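Local coordinates for post-proline cleaving enzyme (Rickettsia typhi, PDB 4HVT), which probably cleaves oligopeptides on the carboxyl side of proline as a serine peptidase of the prolyl oligopeptidase family, at residues A[59-72]-A[497-509]. Numbering follows the deposited sequence.
Sequences IKKEIETIFYDQRK and SRIKNEVWVKNAG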
loop_
_atom_site.group_PDB
_atom_site.type_symbol
_atom_site.label_atom_id
_atom_site.label_comp_id
_atom_site.label_asym_id
_atom_site.label_seq_id
_atom_site.Cartn_x
_atom_site.Cartn_y
_atom_site.Cartn_z
ATOM N N ILE A 59 20.317 15.436 10.602
ATOM C CA ILE A 59 19.285 14.514 10.034
ATOM C C ILE A 59 18.930 13.401 11.042
ATOM O O ILE A 59 17.778 13.212 11.351
ATOM C CB ILE A 59 19.746 13.885 8.701
ATOM C CG1 ILE A 59 19.952 14.925 7.577
ATOM C CG2 ILE A 59 18.759 12.827 8.222
ATOM C CD1 ILE A 59 18.689 15.602 7.075
ATOM N N LYS A 60 19.906 12.679 11.584
ATOM C CA LYS A 60 19.590 11.684 12.627
ATOM C C LYS A 60 18.772 12.283 13.790
ATOM O O LYS A 60 17.761 11.739 14.228
ATOM C CB LYS A 60 20.857 11.043 13.152
ATOM C CG LYS A 60 20.728 10.213 14.412
ATOM C CD LYS A 60 22.090 9.581 14.709
ATOM C CE LYS A 60 21.970 8.258 15.432
ATOM N NZ LYS A 60 22.142 8.498 16.876
ATOM N N LYS A 61 19.213 13.416 14.317
ATOM C CA LYS A 61 18.447 14.033 15.395
ATOM C C LYS A 61 16.983 14.295 15.020
ATOM O O LYS A 61 16.056 13.971 15.795
ATOM C CB LYS A 61 19.128 15.344 15.867
ATOM C CG LYS A 61 18.389 16.074 16.972
ATOM C CD LYS A 61 18.920 17.500 17.136
ATOM C CE LYS A 61 18.786 18.023 18.553
ATOM N NZ LYS A 61 19.699 19.170 18.825
ATOM N N GLU A 62 16.789 14.865 13.835
ATOM C CA GLU A 62 15.470 15.280 13.405
ATOM C C GLU A 62 14.571 14.077 13.205
ATOM O O GLU A 62 13.427 14.108 13.608
ATOM C CB GLU A 62 15.540 16.094 12.127
ATOM C CG GLU A 62 16.334 17.359 12.288
ATOM C CD GLU A 62 15.529 18.584 11.992
ATOM O OE1 GLU A 62 14.435 18.721 12.614
ATOM O OE2 GLU A 62 15.999 19.395 11.164
ATOM N N ILE A 63 15.112 13.007 12.618
ATOM C CA ILE A 63 14.296 11.815 12.352
ATOM C C ILE A 63 13.938 11.064 13.615
ATOM O O ILE A 63 12.802 10.644 13.810
ATOM C CB ILE A 63 15.060 10.838 11.441
ATOM C CG1 ILE A 63 15.476 11.530 10.141
ATOM C CG2 ILE A 63 14.271 9.562 11.285
ATOM C CD1 ILE A 63 14.524 11.446 9.002
ATOM N N GLU A 64 14.923 10.909 14.498
ATOM C CA GLU A 64 14.683 10.247 15.770
ATOM C C GLU A 64 13.643 11.020 16.616
ATOM O O GLU A 64 12.765 10.412 17.230
ATOM C CB GLU A 64 15.986 10.015 16.511
ATOM C CG GLU A 64 16.847 8.984 15.796
ATOM C CD GLU A 64 18.035 8.506 16.584
ATOM O OE1 GLU A 64 18.495 9.230 17.489
ATOM O OE2 GLU A 64 18.516 7.402 16.270
ATOM N N THR A 65 13.704 12.339 16.588
ATOM C CA THR A 65 12.719 13.144 17.333
ATOM C C THR A 65 11.311 12.827 16.853
ATOM O O THR A 65 10.373 12.843 17.644
ATOM C CB THR A 65 12.970 14.653 17.182
ATOM O OG1 THR A 65 14.256 14.924 17.720
ATOM C CG2 THR A 65 11.937 15.495 17.939
ATOM N N ILE A 66 11.162 12.592 15.558
ATOM C CA ILE A 66 9.833 12.356 14.996
ATOM C C ILE A 66 9.394 10.909 15.241
ATOM O O ILE A 66 8.264 10.644 15.674
ATOM C CB ILE A 66 9.776 12.661 13.494
ATOM C CG1 ILE A 66 9.887 14.176 13.260
ATOM C CG2 ILE A 66 8.486 12.137 12.895
ATOM C CD1 ILE A 66 10.366 14.562 11.872
ATOM N N PHE A 67 10.273 9.968 14.943
ATOM C CA PHE A 67 9.899 8.571 14.996
ATOM C C PHE A 67 9.632 8.105 16.416
ATOM O O PHE A 67 8.753 7.248 16.639
ATOM C CB PHE A 67 10.975 7.664 14.366
ATOM C CG PHE A 67 10.819 7.429 12.902
ATOM C CD1 PHE A 67 10.968 8.451 11.986
ATOM C CD2 PHE A 67 10.632 6.153 12.425
ATOM C CE1 PHE A 67 10.880 8.209 10.619
ATOM C CE2 PHE A 67 10.526 5.918 11.062
ATOM C CZ PHE A 67 10.658 6.951 10.165
ATOM N N TYR A 68 10.358 8.677 17.387
ATOM C CA TYR A 68 10.231 8.242 18.787
ATOM C C TYR A 68 9.453 9.252 19.610
ATOM O O TYR A 68 9.532 9.255 20.834
ATOM C CB TYR A 68 11.615 7.989 19.410
ATOM C CG TYR A 68 12.484 7.060 18.569
ATOM C CD1 TYR A 68 11.927 5.981 17.872
ATOM C CD2 TYR A 68 13.868 7.260 18.476
ATOM C CE1 TYR A 68 12.713 5.149 17.095
ATOM C CE2 TYR A 68 14.673 6.412 17.710
ATOM C CZ TYR A 68 14.087 5.372 16.996
ATOM O OH TYR A 68 14.872 4.497 16.239
ATOM N N ASP A 69 8.730 10.137 18.940
ATOM C CA ASP A 69 7.963 11.176 19.635
ATOM C C ASP A 69 6.771 10.565 20.387
ATOM O O ASP A 69 5.906 9.920 19.806
ATOM C CB ASP A 69 7.522 12.221 18.601
ATOM C CG ASP A 69 6.888 13.450 19.201
ATOM O OD1 ASP A 69 6.892 13.589 20.426
ATOM O OD2 ASP A 69 6.398 14.279 18.391
ATOM N N GLN A 70 6.717 10.792 21.701
ATOM C CA GLN A 70 5.535 10.383 22.450
ATOM C C GLN A 70 4.287 11.204 22.049
ATOM O O GLN A 70 3.176 10.838 22.403
ATOM C CB GLN A 70 5.791 10.509 23.966
ATOM C CG GLN A 70 6.799 9.505 24.511
ATOM C CD GLN A 70 6.398 8.074 24.246
ATOM O OE1 GLN A 70 5.337 7.633 24.685
ATOM N NE2 GLN A 70 7.231 7.332 23.503
ATOM N N ARG A 71 4.453 12.298 21.315
ATOM C CA ARG A 71 3.289 13.066 20.843
ATOM C C ARG A 71 2.794 12.637 19.463
ATOM O O ARG A 71 1.926 13.274 18.921
ATOM C CB ARG A 71 3.548 14.584 20.889
ATOM C CG ARG A 71 3.962 15.134 22.247
ATOM C CD ARG A 71 4.509 16.575 22.098
ATOM N NE ARG A 71 5.403 16.495 20.957
ATOM C CZ ARG A 71 5.951 17.482 20.251
ATOM N NH1 ARG A 71 5.836 18.789 20.589
ATOM N NH2 ARG A 71 6.713 17.106 19.208
ATOM N N LYS A 72 3.317 11.551 18.893
ATOM C CA LYS A 72 2.707 10.986 17.632
ATOM C C LYS A 72 1.226 10.705 17.807
ATOM O O LYS A 72 0.787 10.309 18.901
ATOM C CB LYS A 72 3.378 9.678 17.200
ATOM C CG LYS A 72 4.796 9.820 16.730
ATOM C CD LYS A 72 5.315 8.507 16.118
ATOM C CE LYS A 72 5.464 7.390 17.116
ATOM N NZ LYS A 72 6.110 6.183 16.487
ATOM N N SER A 497 2.877 14.446 5.306
ATOM C CA SER A 497 4.060 13.719 5.763
ATOM C C SER A 497 4.852 14.532 6.752
ATOM O O SER A 497 5.510 15.510 6.379
ATOM C CB SER A 497 4.963 13.366 4.583
ATOM O OG SER A 497 6.169 12.750 5.065
ATOM N N ARG A 498 4.835 14.090 7.997
ATOM C CA ARG A 498 5.576 14.752 9.025
ATOM C C ARG A 498 7.076 14.734 8.720
ATOM O O ARG A 498 7.764 15.737 8.892
ATOM C CB ARG A 498 5.277 14.089 10.355
ATOM C CG ARG A 498 5.682 14.938 11.486
ATOM C CD ARG A 498 5.147 14.411 12.792
ATOM N NE ARG A 498 5.948 15.056 13.792
ATOM C CZ ARG A 498 6.110 14.629 15.028
ATOM N NH1 ARG A 498 5.461 13.564 15.453
ATOM N NH2 ARG A 498 6.891 15.323 15.840
ATOM N N ILE A 499 7.591 13.596 8.257
ATOM C CA ILE A 499 9.016 13.516 8.017
ATOM C C ILE A 499 9.436 14.484 6.898
ATOM O O ILE A 499 10.409 15.211 7.024
ATOM C CB ILE A 499 9.478 12.087 7.639
ATOM C CG1 ILE A 499 9.240 11.090 8.782
ATOM C CG2 ILE A 499 10.955 12.127 7.288
ATOM C CD1 ILE A 499 10.243 11.216 9.916
ATOM N N LYS A 500 8.747 14.449 5.770
ATOM C CA LYS A 500 9.129 15.312 4.657
ATOM C C LYS A 500 8.948 16.777 5.037
ATOM O O LYS A 500 9.798 17.607 4.780
ATOM C CB LYS A 500 8.316 14.977 3.390
ATOM N N ASN A 501 7.818 17.109 5.680
ATOM C CA ASN A 501 7.584 18.493 6.035
ATOM C C ASN A 501 8.595 19.037 7.028
ATOM O O ASN A 501 9.058 20.172 6.908
ATOM C CB ASN A 501 6.170 18.672 6.622
ATOM C CG ASN A 501 5.085 18.612 5.554
ATOM O OD1 ASN A 501 5.358 18.795 4.362
ATOM N ND2 ASN A 501 3.875 18.289 5.955
ATOM N N GLU A 502 8.923 18.233 8.034
ATOM C CA GLU A 502 9.820 18.715 9.094
ATOM C C GLU A 502 11.290 18.565 8.764
ATOM O O GLU A 502 12.067 19.427 9.092
ATOM C CB GLU A 502 9.535 18.006 10.398
ATOM C CG GLU A 502 8.124 18.229 10.907
ATOM C CD GLU A 502 8.109 18.387 12.386
ATOM O OE1 GLU A 502 8.568 19.486 12.820
ATOM O OE2 GLU A 502 7.635 17.455 13.085
ATOM N N VAL A 503 11.679 17.473 8.123
ATOM C CA VAL A 503 13.084 17.262 7.827
ATOM C C VAL A 503 13.503 17.969 6.549
ATOM O O VAL A 503 14.594 18.509 6.512
ATOM C CB VAL A 503 13.482 15.802 7.734
ATOM C CG1 VAL A 503 14.970 15.728 7.467
ATOM C CG2 VAL A 503 13.119 15.108 9.037
ATOM N N TRP A 504 12.638 17.979 5.537
ATOM C CA TRP A 504 12.957 18.564 4.245
ATOM C C TRP A 504 12.447 20.024 4.123
ATOM O O TRP A 504 13.260 20.923 3.960
ATOM C CB TRP A 504 12.476 17.643 3.100
ATOM C CG TRP A 504 13.119 17.962 1.760
ATOM C CD1 TRP A 504 12.528 18.632 0.743
ATOM C CD2 TRP A 504 14.442 17.687 1.348
ATOM N NE1 TRP A 504 13.396 18.816 -0.274
ATOM C CE2 TRP A 504 14.585 18.216 0.049
ATOM C CE3 TRP A 504 15.540 17.045 1.941
ATOM C CZ2 TRP A 504 15.785 18.121 -0.682
ATOM C CZ3 TRP A 504 16.729 16.955 1.219
ATOM C CH2 TRP A 504 16.837 17.502 -0.079
ATOM N N VAL A 505 11.132 20.245 4.217
ATOM C CA VAL A 505 10.516 21.527 3.811
ATOM C C VAL A 505 10.804 22.620 4.834
ATOM O O VAL A 505 11.064 23.777 4.462
ATOM C CB VAL A 505 8.994 21.416 3.555
ATOM C CG1 VAL A 505 8.455 22.707 2.967
ATOM C CG2 VAL A 505 8.680 20.279 2.575
ATOM N N LYS A 506 10.844 22.246 6.099
ATOM C CA LYS A 506 11.230 23.194 7.176
ATOM C C LYS A 506 12.669 23.669 7.075
ATOM O O LYS A 506 13.035 24.726 7.610
ATOM C CB LYS A 506 10.965 22.559 8.551
ATOM C CG LYS A 506 11.327 23.398 9.779
ATOM C CD LYS A 506 10.839 22.679 11.031
ATOM C CE LYS A 506 10.857 23.536 12.298
ATOM N NZ LYS A 506 10.123 22.801 13.377
ATOM N N ASN A 507 13.507 22.899 6.395
ATOM C CA ASN A 507 14.871 23.273 6.117
ATOM C C ASN A 507 15.025 23.918 4.724
ATOM O O ASN A 507 16.145 24.025 4.188
ATOM C CB ASN A 507 15.735 22.015 6.330
ATOM C CG ASN A 507 15.983 21.753 7.789
ATOM O OD1 ASN A 507 16.359 22.669 8.517
ATOM N ND2 ASN A 507 15.823 20.532 8.225
ATOM N N ALA A 508 13.883 24.337 4.182
ATOM C CA ALA A 508 13.727 25.146 2.959
ATOM C C ALA A 508 13.909 24.323 1.665
ATOM O O ALA A 508 14.051 24.885 0.583
ATOM C CB ALA A 508 14.613 26.397 2.976
ATOM N N GLY A 509 13.823 22.994 1.809
ATOM C CA GLY A 509 13.666 22.118 0.647
ATOM C C GLY A 509 12.272 22.225 0.086
ATOM O O GLY A 509 11.303 22.556 0.798
#
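Ile66 sits as a knob in the hole made by Arg498, Ile499, Glu502 and Val503, with CD1 3.8 Å from Glu502 CB and CG2 3.6 Å from Ile499 CD1. Val503 is the reciprocal knob, among Ile59, Glu62, Ile63 and Ile66; CG2 meets Ile63 and Ile66, while CG1, anti to the backbone N (chi1 -178°), lies 3.7 Å from Ile59 CD1. Helices 59-67 and 498-505 run roughly antiparallel (152°), and polar groups flank this apolar strip.

At one end the extended Arg498 passes Ile66, whose CG2 lies over one face of the guanidinium, and reaches Asp69. Arg498 NH2 donates to Asp69 OD2 at 2.8 Å on the anti side of the carboxylate; NH1 adds a weak bond to the same oxygen. Arg71 NH2 takes the syn side of that OD2 at 3.0 Å, which brings two guanidinium groups close together around one shared anion. Behind them, Glu502 OE2 receives Arg498 NE at 3.0 Å in the guanidinium plane, fixing the group's rotation, and an Asx turn from Asp69 OD1 to Arg71 N steadies the aspartate.

Beside Val503, near the C-terminal end of helix 498-505, Asn507 ND2 donates to Glu62 OE2 at 3.2 Å, the amide and carboxylate planes 79° apart. The same nitrogen also bonds Val503 O, which orients the amide.

Farther out, Tyr440 makes a cation-pi contact with Arg498, while Ile59 and Phe67 rest on helix 688-706. Helix 498-505 leads into strand 510-514 of the alpha/beta-hydrolase sheet, and the contact joins helix 56-67, which precedes the propeller strands, to that catalytic domain.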